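Local coordinates for ORF48 (Lactococcus phage TP901-1, PDB 3UH8), which probably serves as a structural component of the phage baseplate, part of the machinery for adhesion to the host cell, at residues A[79-82]-A[83-86]. Sequence-based numbering, arbitrary orientation.
Sequences LKYV and ASDN
The junction where strand 78-82 of this immunoglobulin-like domain runs out and short helix 85-89 starts is bridged by Tyr-81 and Ser-84, the helix N-cap. The phenol of Tyr-81 lies along the outgoing chain: with CG anti to the backbone N (chi1 163°), the ring runs forward alongside the outgoing backbone, with Ala-83 over one face, and its hydroxyl reaches the start of the helix. Ser-84 N donates a hydrogen bond to Tyr-81 OH, 3.2 Å long and nearly straight at 166°. The two hydroxyls also lie close, Tyr-81 OH and Ser-84 OG being 3.1 Å apart. On the way, the N of Ala-83 stands 3.9 Å above the ring plane and is offset toward the rim; the closest touch there is Tyr-81 CE2 to Ala-83 CA, 3.6 Å. The methyl of Ala-83 only grazes the ring, with CB 4.5 Å from Tyr-81 CE2. Beyond the two segments, the carboxylate of Glu-67 on the adjacent strand 65-73 hydrogen-bonds both hydroxyls, OE1 to Tyr-81 and OE2 to Ser-84, whose OG also caps Ala-87 N, while Phe-52 stacks on the tyrosine ring. The buried phenol oxygen thus accepts from a backbone N-H and is hydrogen-bonded to the Glu-67 carboxylate, so its polarity is well satisfied. Holding both hydroxyls, that carboxylate ties the strand end and the N-cap side chain to the neighbouring strand, which should hold the end of the phenol in place and orient its hydroxyl.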
loop_
_atom_site.group_PDB
_atom_site.type_symbol
_atom_site.label_atom_id
_atom_site.label_comp_id
_atom_site.label_asym_id
_atom_site.label_seq_id
_atom_site.Cartn_x
_atom_site.Cartn_y
_atom_site.Cartn_z
ATOM N N LEU A 79 0.913 -8.474 0.329
ATOM C CA LEU A 79 0.561 -7.741 1.540
ATOM C C LEU A 79 -0.930 -7.415 1.584
ATOM O O LEU A 79 -1.574 -7.293 0.538
ATOM C CB LEU A 79 1.431 -6.475 1.738
ATOM C CG LEU A 79 1.343 -5.338 0.703
ATOM C CD1 LEU A 79 0.207 -4.381 1.024
ATOM C CD2 LEU A 79 2.631 -4.554 0.671
ATOM N N LYS A 80 -1.460 -7.243 2.797
ATOM C CA LYS A 80 -2.848 -6.878 3.025
ATOM C C LYS A 80 -2.871 -5.666 3.953
ATOM O O LYS A 80 -2.483 -5.776 5.117
ATOM C CB LYS A 80 -3.638 -8.065 3.610
ATOM C CG LYS A 80 -5.123 -7.786 3.817
ATOM C CD LYS A 80 -5.825 -8.974 4.443
ATOM C CE LYS A 80 -7.266 -8.667 4.754
ATOM N NZ LYS A 80 -7.989 -9.869 5.237
ATOM N N TYR A 81 -3.279 -4.503 3.421
ATOM C CA TYR A 81 -3.376 -3.274 4.205
ATOM C C TYR A 81 -4.844 -2.929 4.456
ATOM O O TYR A 81 -5.598 -2.777 3.500
ATOM C CB TYR A 81 -2.625 -2.093 3.531
ATOM C CG TYR A 81 -3.029 -0.741 4.084
ATOM C CD1 TYR A 81 -2.612 -0.324 5.343
ATOM C CD2 TYR A 81 -3.890 0.093 3.371
ATOM C CE1 TYR A 81 -3.027 0.894 5.878
ATOM C CE2 TYR A 81 -4.309 1.316 3.895
ATOM C CZ TYR A 81 -3.884 1.706 5.153
ATOM O OH TYR A 81 -4.298 2.910 5.666
ATOM N N VAL A 82 -5.230 -2.774 5.731
ATOM C CA VAL A 82 -6.598 -2.402 6.112
ATOM C C VAL A 82 -6.682 -0.875 6.104
ATOM O O VAL A 82 -5.938 -0.220 6.840
ATOM C CB VAL A 82 -7.032 -3.027 7.469
ATOM C CG1 VAL A 82 -8.432 -2.561 7.880
ATOM C CG2 VAL A 82 -6.975 -4.553 7.415
ATOM N N ALA A 83 -7.556 -0.313 5.242
ATOM C CA ALA A 83 -7.744 1.134 5.105
ATOM C C ALA A 83 -8.136 1.773 6.431
ATOM O O ALA A 83 -9.166 1.427 7.014
ATOM C CB ALA A 83 -8.778 1.446 4.030
ATOM N N SER A 84 -7.260 2.659 6.929
ATOM C CA SER A 84 -7.451 3.402 8.175
ATOM C C SER A 84 -8.439 4.538 7.924
ATOM O O SER A 84 -8.782 4.806 6.770
ATOM C CB SER A 84 -6.118 3.979 8.645
ATOM O OG SER A 84 -5.594 4.908 7.708
ATOM N N ASP A 85 -8.869 5.233 8.992
ATOM C CA ASP A 85 -9.759 6.387 8.865
ATOM C C ASP A 85 -9.050 7.516 8.098
ATOM O O ASP A 85 -9.702 8.244 7.352
ATOM C CB ASP A 85 -10.246 6.864 10.245
ATOM C CG ASP A 85 -11.250 5.945 10.923
ATOM O OD1 ASP A 85 -11.948 5.186 10.208
ATOM O OD2 ASP A 85 -11.369 6.013 12.165
ATOM N N ASN A 86 -7.707 7.612 8.242
ATOM C CA ASN A 86 -6.857 8.594 7.561
ATOM C C ASN A 86 -6.819 8.323 6.055
ATOM O O ASN A 86 -6.915 9.264 5.263
ATOM C CB ASN A 86 -5.438 8.572 8.141
ATOM C CG ASN A 86 -4.627 9.834 7.929
ATOM O OD1 ASN A 86 -4.817 10.594 6.971
ATOM N ND2 ASN A 86 -3.675 10.072 8.820
#